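Local coordinates for protein AtxE2 (Asticcacaulis excentricus, PDB 5TXC) that hydrolyses the isopeptide bond of the threaded lasso peptides astexin-2 and astexin-3, converting them to linear peptides, at residues A[400-405]-A[416-421]; A[348-353]-A[438-443]. One frame throughout, in Å; residues are numbered along the deposited sequence.

Interaction 1: A[400-405]-A[416-421]; sequences PKVERL and FSDLVL
Pro-400 meets Val-420 just before the strand begins, its CB 3.5 Å from Val-420 CG1, while helix 454-459 packs on both. Lys-401 and Leu-421 form a hydrogen-bonded antiparallel pair: Lys-401 N reaches Leu-421 O at 3.0 Å, and Leu-421 N returns to Lys-401 O. Val-402 faces Val-420 in a non-hydrogen-bonded pair, its CA-H directed at Leu-419 O. At Glu-403 the backbone pairs again; Leu-419 N donates to Glu-403 O at 2.7 Å, whereas the carboxylate turns to Arg-513. This is the hairpin of strands 401-408 and 414-421 at one edge of the mixed sheet of the alpha/beta-hydrolase domain; strand 463-467 flanks strand 414-421 beyond it. Arg-404, with CG anti to the backbone N (chi1 -178°), bends at chi2 and chi3 to bring the guanidinium back over the partner strand and grips Asp-418 side-on: NE to OD1 at 2.9 Å and NH2 to OD2 at 2.8 Å. Over one guanidinium face lies Phe-416, its CE2 3.4 Å from Arg-404 CZ, the planes 40° apart. A leucine in place of Arg-404 would probably leave the buried Asp-418 carboxylate without its counter-charge and the Phe-416 ring without its flat partner. Leu-405 pairs with Ser-417 through both backbone bonds, and its CD1 rests 4.0 Å from Leu-419 CB.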
ATOM      1  N   PRO A 400       8.900   5.109  20.864  1.00 32.63           N
ATOM      2  CA  PRO A 400       7.665   4.689  21.533  1.00 32.80           C
ATOM      3  C   PRO A 400       7.748   3.212  21.873  1.00 33.06           C
ATOM      4  O   PRO A 400       8.547   2.490  21.286  1.00 29.82           O
ATOM      5  CB  PRO A 400       6.581   4.962  20.480  1.00 26.49           C
ATOM      6  CG  PRO A 400       7.162   6.095  19.651  1.00 35.16           C
ATOM      7  CD  PRO A 400       8.656   5.833  19.606  1.00 31.11           C
ATOM      8  N   LYS A 401       6.937   2.761  22.820  1.00 33.47           N
ATOM      9  CA  LYS A 401       6.896   1.364  23.198  1.00 31.95           C
ATOM     10  C   LYS A 401       5.750   0.710  22.429  1.00 30.63           C
ATOM     11  O   LYS A 401       4.675   1.303  22.294  1.00 33.71           O
ATOM     12  CB  LYS A 401       6.733   1.270  24.720  1.00 34.78           C
ATOM     13  CG  LYS A 401       7.134  -0.022  25.374  1.00 41.08           C
ATOM     14  CD  LYS A 401       6.320  -0.278  26.634  1.00 42.32           C
ATOM     15  CE  LYS A 401       6.257  -1.750  26.906  1.00 50.80           C
ATOM     16  NZ  LYS A 401       7.646  -2.231  27.217  1.00 60.13           N
ATOM     17  N   VAL A 402       5.993  -0.472  21.866  1.00 29.91           N
ATOM     18  CA  VAL A 402       5.027  -1.163  21.012  1.00 26.42           C
ATOM     19  C   VAL A 402       4.625  -2.488  21.648  1.00 29.80           C
ATOM     20  O   VAL A 402       5.468  -3.200  22.201  1.00 35.66           O
ATOM     21  CB  VAL A 402       5.588  -1.400  19.596  1.00 28.27           C
ATOM     22  CG1 VAL A 402       4.551  -2.112  18.723  1.00 23.84           C
ATOM     23  CG2 VAL A 402       6.006  -0.079  18.984  1.00 25.57           C
ATOM     24  N   GLU A 403       3.327  -2.801  21.591  1.00 28.79           N
ATOM     25  CA  GLU A 403       2.766  -4.026  22.149  1.00 26.71           C
ATOM     26  C   GLU A 403       1.651  -4.545  21.245  1.00 29.48           C
ATOM     27  O   GLU A 403       0.753  -3.787  20.870  1.00 29.38           O
ATOM     28  CB  GLU A 403       2.245  -3.735  23.549  1.00 33.19           C
ATOM     29  CG  GLU A 403       1.872  -4.879  24.440  1.00 32.70           C
ATOM     30  CD  GLU A 403       1.318  -4.325  25.752  1.00 50.79           C
ATOM     31  OE1 GLU A 403       1.794  -3.242  26.211  1.00 43.56           O
ATOM     32  OE2 GLU A 403       0.356  -4.921  26.288  1.00 52.10           O
ATOM     33  N   ARG A 404       1.671  -5.826  20.911  1.00 28.74           N
ATOM     34  CA  ARG A 404       0.630  -6.368  20.049  1.00 23.02           C
ATOM     35  C   ARG A 404      -0.613  -6.757  20.860  1.00 26.54           C
ATOM     36  O   ARG A 404      -0.506  -7.352  21.933  1.00 35.00           O
ATOM     37  CB  ARG A 404       1.185  -7.547  19.249  1.00 19.75           C
ATOM     38  CG  ARG A 404       0.199  -8.163  18.284  1.00 26.91           C
ATOM     39  CD  ARG A 404       0.849  -8.703  16.996  1.00 20.64           C
ATOM     40  NE  ARG A 404       1.314  -7.588  16.197  1.00 23.48           N
ATOM     41  CZ  ARG A 404       1.688  -7.667  14.929  1.00 27.54           C
ATOM     42  NH1 ARG A 404       1.668  -8.830  14.285  1.00 28.85           N
ATOM     43  NH2 ARG A 404       2.059  -6.571  14.305  1.00 28.07           N
ATOM     44  N   LEU A 405      -1.784  -6.309  20.403  1.00 30.20           N
ATOM     45  CA  LEU A 405      -3.082  -6.642  20.991  1.00 26.94           C
ATOM     46  C   LEU A 405      -3.723  -7.761  20.192  1.00 28.48           C
ATOM     47  O   LEU A 405      -3.656  -7.767  18.957  1.00 28.73           O
ATOM     48  CB  LEU A 405      -4.029  -5.446  20.968  1.00 23.71           C
ATOM     49  CG  LEU A 405      -3.408  -4.199  21.565  1.00 30.32           C
ATOM     50  CD1 LEU A 405      -4.298  -3.026  21.266  1.00 30.54           C
ATOM     51  CD2 LEU A 405      -3.238  -4.408  23.058  1.00 27.47           C
ATOM     52  N   PHE A 416      -5.849  -8.921  15.379  1.00 22.18           N
ATOM     53  CA  PHE A 416      -4.670  -8.336  16.006  1.00 23.95           C
ATOM     54  C   PHE A 416      -4.572  -6.853  15.658  1.00 24.49           C
ATOM     55  O   PHE A 416      -5.184  -6.371  14.709  1.00 25.55           O
ATOM     56  CB  PHE A 416      -3.386  -9.055  15.608  1.00 24.84           C
ATOM     57  CG  PHE A 416      -2.791  -8.580  14.322  1.00 23.55           C
ATOM     58  CD1 PHE A 416      -3.235  -9.080  13.116  1.00 24.23           C
ATOM     59  CD2 PHE A 416      -1.742  -7.666  14.326  1.00 25.19           C
ATOM     60  CE1 PHE A 416      -2.681  -8.667  11.923  1.00 24.03           C
ATOM     61  CE2 PHE A 416      -1.187  -7.243  13.140  1.00 27.04           C
ATOM     62  CZ  PHE A 416      -1.663  -7.734  11.935  1.00 25.44           C
ATOM     63  N   SER A 417      -3.776  -6.143  16.446  1.00 22.48           N
ATOM     64  CA  SER A 417      -3.479  -4.731  16.292  1.00 20.30           C
ATOM     65  C   SER A 417      -2.291  -4.436  17.200  1.00 25.49           C
ATOM     66  O   SER A 417      -1.954  -5.237  18.075  1.00 28.82           O
ATOM     67  CB  SER A 417      -4.690  -3.857  16.668  1.00 22.95           C
ATOM     68  OG  SER A 417      -5.646  -3.839  15.616  1.00 25.17           O
ATOM     69  N   ASP A 418      -1.641  -3.306  16.973  1.00 27.88           N
ATOM     70  CA  ASP A 418      -0.508  -2.879  17.791  1.00 26.93           C
ATOM     71  C   ASP A 418      -0.857  -1.625  18.585  1.00 27.09           C
ATOM     72  O   ASP A 418      -1.476  -0.691  18.060  1.00 31.07           O
ATOM     73  CB  ASP A 418       0.707  -2.625  16.909  1.00 29.42           C
ATOM     74  CG  ASP A 418       1.217  -3.908  16.257  1.00 31.00           C
ATOM     75  OD1 ASP A 418       1.649  -4.823  16.974  1.00 29.63           O
ATOM     76  OD2 ASP A 418       1.141  -4.014  15.018  1.00 29.00           O
ATOM     77  N   LEU A 419      -0.459  -1.612  19.847  1.00 26.51           N
ATOM     78  CA  LEU A 419      -0.619  -0.472  20.729  1.00 22.59           C
ATOM     79  C   LEU A 419       0.716   0.236  20.807  1.00 26.20           C
ATOM     80  O   LEU A 419       1.735  -0.403  21.068  1.00 27.51           O
ATOM     81  CB  LEU A 419      -1.054  -0.902  22.126  1.00 28.26           C
ATOM     82  CG  LEU A 419      -1.103   0.171  23.240  1.00 29.85           C
ATOM     83  CD1 LEU A 419      -2.242   1.196  23.035  1.00 24.52           C
ATOM     84  CD2 LEU A 419      -1.185  -0.473  24.624  1.00 26.86           C
ATOM     85  N   VAL A 420       0.721   1.537  20.526  1.00 26.41           N
ATOM     86  CA  VAL A 420       1.947   2.325  20.548  1.00 24.23           C
ATOM     87  C   VAL A 420       1.804   3.332  21.683  1.00 26.86           C
ATOM     88  O   VAL A 420       0.819   4.076  21.734  1.00 25.75           O
ATOM     89  CB  VAL A 420       2.204   3.008  19.190  1.00 22.52           C
ATOM     90  CG1 VAL A 420       3.561   3.709  19.166  1.00 23.99           C
ATOM     91  CG2 VAL A 420       2.152   1.994  18.060  1.00 24.59           C
ATOM     92  N   LEU A 421       2.759   3.327  22.609  1.00 24.77           N
ATOM     93  CA  LEU A 421       2.683   4.195  23.767  1.00 27.67           C
ATOM     94  C   LEU A 421       3.826   5.203  23.768  1.00 26.17           C
ATOM     95  O   LEU A 421       4.931   4.888  23.308  1.00 29.91           O
ATOM     96  CB  LEU A 421       2.705   3.404  25.081  1.00 23.59           C
ATOM     97  CG  LEU A 421       1.484   2.558  25.474  1.00 28.76           C
ATOM     98  CD1 LEU A 421       1.793   1.773  26.727  1.00 27.44           C
ATOM     99  CD2 LEU A 421       0.209   3.358  25.673  1.00 22.99           C
TER

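Interaction 2: A[348-353]-A[438-443]; sequences TGLLQG and YSSRGF
Leu-350 carries this contact, its side chain crossing that of Arg-441 at about a right angle. From CB, which points at the 438-443 loop, the chain continues to CG, 3.8 Å from Arg-441 CB. CD1 lies anti to CA (chi2 180°), and this extension carries the methyl farthest into the loop: it sits 3.5 Å from Arg-441 O and 3.9 Å from Ser-440 OG, an apolar tip set against polar atoms without any bond. CD2, the other branch, forks off from this approach, and Met-329 and Arg-321 of the neighbouring strands also pack on the leucine. Beside it the backbones come close, Gly-349 CA lying 4.3 Å from Gly-442 CA. Both glycines have backbone angles at which a side chain would collide with the carbonyl oxygen of the residue before. Strand 350-357 is an edge strand of a four-stranded antiparallel sheet, consistent with a blade of the beta-propeller that prolyl oligopeptidases set against their hydrolase domain; the loop follows strand 431-437 of that second domain, so the contact probably spans the two. Glu-366, on the adjoining strand, ties them further, accepting from Gln-352 NE2 and Phe-443 N. Of the Arg-441 side chain, CB alone touches Leu-350; the chain then bends at chi2 (92°) and leaves for Ser-326 O, despite Arg-321 close by. The same loop holds Tyr-438, which stabilises the alkoxide intermediate and moves to point at the isopeptide bond; Ser-440 C lies over one face of its ring, toward the rim, 3.4 Å above the plane.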
ATOM      1  N   THR A 348       6.910 -11.242  13.319  1.00 26.78           N
ATOM      2  CA  THR A 348       5.921 -10.272  12.900  1.00 25.78           C
ATOM      3  C   THR A 348       6.565  -9.406  11.829  1.00 27.49           C
ATOM      4  O   THR A 348       7.785  -9.426  11.654  1.00 29.93           O
ATOM      5  CB  THR A 348       5.461  -9.394  14.075  1.00 30.53           C
ATOM      6  OG1 THR A 348       6.582  -8.667  14.592  1.00 30.83           O
ATOM      7  CG2 THR A 348       4.836 -10.211  15.206  1.00 24.61           C
ATOM      8  N   GLY A 349       5.741  -8.668  11.085  1.00 24.83           N
ATOM      9  CA  GLY A 349       6.271  -7.841  10.010  1.00 22.17           C
ATOM     10  C   GLY A 349       6.078  -8.420   8.618  1.00 28.66           C
ATOM     11  O   GLY A 349       5.155  -9.200   8.392  1.00 27.89           O
ATOM     12  N   LEU A 350       6.934  -8.049   7.674  1.00 27.49           N
ATOM     13  CA  LEU A 350       6.796  -8.496   6.306  1.00 27.65           C
ATOM     14  C   LEU A 350       8.176  -8.822   5.792  1.00 28.65           C
ATOM     15  O   LEU A 350       9.168  -8.255   6.252  1.00 31.00           O
ATOM     16  CB  LEU A 350       6.167  -7.444   5.376  1.00 30.87           C
ATOM     17  CG  LEU A 350       4.669  -7.452   5.063  1.00 39.72           C
ATOM     18  CD1 LEU A 350       4.292  -6.294   4.117  1.00 35.93           C
ATOM     19  CD2 LEU A 350       4.227  -8.776   4.479  1.00 36.19           C
ATOM     20  N   LEU A 351       8.226  -9.776   4.868  1.00 29.59           N
ATOM     21  CA  LEU A 351       9.383 -10.024   4.021  1.00 25.58           C
ATOM     22  C   LEU A 351       8.956  -9.756   2.590  1.00 28.93           C
ATOM     23  O   LEU A 351       7.892 -10.222   2.178  1.00 35.20           O
ATOM     24  CB  LEU A 351       9.868 -11.457   4.145  1.00 24.47           C
ATOM     25  CG  LEU A 351      10.611 -11.901   5.393  1.00 34.40           C
ATOM     26  CD1 LEU A 351      10.969 -13.349   5.200  1.00 31.85           C
ATOM     27  CD2 LEU A 351      11.858 -11.070   5.642  1.00 28.98           C
ATOM     28  N   GLN A 352       9.738  -8.986   1.839  1.00 26.34           N
ATOM     29  CA  GLN A 352       9.310  -8.624   0.490  1.00 28.05           C
ATOM     30  C   GLN A 352      10.366  -8.927  -0.573  1.00 27.69           C
ATOM     31  O   GLN A 352      11.559  -8.700  -0.367  1.00 29.26           O
ATOM     32  CB  GLN A 352       8.925  -7.155   0.455  1.00 29.15           C
ATOM     33  CG  GLN A 352       7.742  -6.849   1.372  1.00 33.15           C
ATOM     34  CD  GLN A 352       7.995  -5.645   2.264  1.00 30.29           C
ATOM     35  OE1 GLN A 352       9.134  -5.366   2.620  1.00 28.83           O
ATOM     36  NE2 GLN A 352       6.931  -4.939   2.638  1.00 25.04           N
ATOM     37  N   GLY A 353       9.914  -9.423  -1.723  1.00 31.61           N
ATOM     38  CA  GLY A 353      10.762  -9.584  -2.900  1.00 27.95           C
ATOM     39  C   GLY A 353      11.928 -10.538  -2.776  1.00 28.20           C
ATOM     40  O   GLY A 353      12.876 -10.430  -3.545  1.00 30.13           O
ATOM     41  N   TYR A 438      -4.327   0.631   9.045  1.00 28.96           N
ATOM     42  CA  TYR A 438      -3.303   0.119   8.138  1.00 28.93           C
ATOM     43  C   TYR A 438      -3.833  -1.148   7.471  1.00 31.55           C
ATOM     44  O   TYR A 438      -4.243  -2.091   8.154  1.00 28.99           O
ATOM     45  CB  TYR A 438      -1.985  -0.184   8.901  1.00 29.54           C
ATOM     46  CG  TYR A 438      -0.765  -0.274   8.013  1.00 30.06           C
ATOM     47  CD1 TYR A 438      -0.744   0.381   6.786  1.00 29.98           C
ATOM     48  CD2 TYR A 438       0.361  -1.020   8.386  1.00 29.30           C
ATOM     49  CE1 TYR A 438       0.357   0.319   5.949  1.00 35.81           C
ATOM     50  CE2 TYR A 438       1.483  -1.105   7.542  1.00 32.83           C
ATOM     51  CZ  TYR A 438       1.473  -0.426   6.320  1.00 39.52           C
ATOM     52  OH  TYR A 438       2.559  -0.476   5.455  1.00 45.21           O
ATOM     53  N   SER A 439      -3.825  -1.176   6.141  1.00 30.90           N
ATOM     54  CA  SER A 439      -4.282  -2.341   5.401  1.00 31.66           C
ATOM     55  C   SER A 439      -3.131  -3.224   4.945  1.00 34.74           C
ATOM     56  O   SER A 439      -3.351  -4.151   4.158  1.00 34.45           O
ATOM     57  CB  SER A 439      -5.104  -1.911   4.184  1.00 30.15           C
ATOM     58  OG  SER A 439      -4.300  -1.141   3.310  1.00 30.18           O
ATOM     59  N   SER A 440      -1.915  -2.942   5.398  1.00 31.13           N
ATOM     60  CA  SER A 440      -0.758  -3.785   5.130  1.00 36.40           C
ATOM     61  C   SER A 440      -0.056  -4.040   6.465  1.00 35.88           C
ATOM     62  O   SER A 440      -0.637  -3.849   7.538  1.00 35.32           O
ATOM     63  CB  SER A 440       0.147  -3.126   4.076  1.00 38.39           C
ATOM     64  OG  SER A 440       1.176  -4.019   3.680  1.00 37.83           O
ATOM     65  N   ARG A 441       1.216  -4.456   6.415  1.00 35.12           N
ATOM     66  CA  ARG A 441       1.991  -4.852   7.591  1.00 35.28           C
ATOM     67  C   ARG A 441       3.373  -4.228   7.556  1.00 31.54           C
ATOM     68  O   ARG A 441       3.849  -3.762   6.520  1.00 32.44           O
ATOM     69  CB  ARG A 441       2.209  -6.384   7.726  1.00 34.37           C
ATOM     70  CG  ARG A 441       1.074  -7.158   8.348  1.00 39.14           C
ATOM     71  CD  ARG A 441       0.158  -7.646   7.297  1.00 38.61           C
ATOM     72  NE  ARG A 441      -0.978  -8.384   7.827  1.00 40.22           N
ATOM     73  CZ  ARG A 441      -0.901  -9.652   8.211  1.00 35.44           C
ATOM     74  NH1 ARG A 441       0.265 -10.298   8.164  1.00 34.56           N
ATOM     75  NH2 ARG A 441      -1.985 -10.273   8.634  1.00 30.37           N
ATOM     76  N   GLY A 442       4.014  -4.250   8.716  1.00 29.08           N
ATOM     77  CA  GLY A 442       5.395  -3.837   8.825  1.00 30.10           C
ATOM     78  C   GLY A 442       5.607  -2.616   9.687  1.00 29.28           C
ATOM     79  O   GLY A 442       5.150  -2.545  10.833  1.00 30.63           O
ATOM     80  N   PHE A 443       6.293  -1.640   9.119  1.00 25.30           N
ATOM     81  CA  PHE A 443       6.793  -0.509   9.882  1.00 28.74           C
ATOM     82  C   PHE A 443       5.662   0.433  10.288  1.00 23.08           C
ATOM     83  O   PHE A 443       4.796   0.768   9.486  1.00 22.46           O
ATOM     84  CB  PHE A 443       7.846   0.235   9.043  1.00 24.77           C
ATOM     85  CG  PHE A 443       8.313   1.509   9.667  1.00 25.39           C
ATOM     86  CD1 PHE A 443       8.778   1.512  10.970  1.00 23.88           C
ATOM     87  CD2 PHE A 443       8.254   2.711   8.959  1.00 23.32           C
ATOM     88  CE1 PHE A 443       9.210   2.713  11.581  1.00 25.95           C
ATOM     89  CE2 PHE A 443       8.682   3.902   9.544  1.00 26.44           C
ATOM     90  CZ  PHE A 443       9.166   3.904  10.868  1.00 24.39           C
TER

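Interaction 1 is a mostly buried contact between strands close in sequence, built mainly on backbone hydrogen bonds, with one salt bridge and side-chain packing; interaction 2 joins distant parts of the chain, is only partly buried, and relies on van der Waals packing, with no hydrogen bond across it. The first holds the edge hairpin of the hydrolase sheet together, the second lies where the probable propeller meets the hydrolase domain. Their centres are 15 Å apart, and the two touch: Arg-404 NH1 is 3.6 Å from Thr-348 CG2, and Phe-416 CE1 is 3.7 Å from Arg-441 NH2. Tyr-438 belongs to interaction 2, yet its side chain is also about 7 Å from that of Asp-418 in interaction 1.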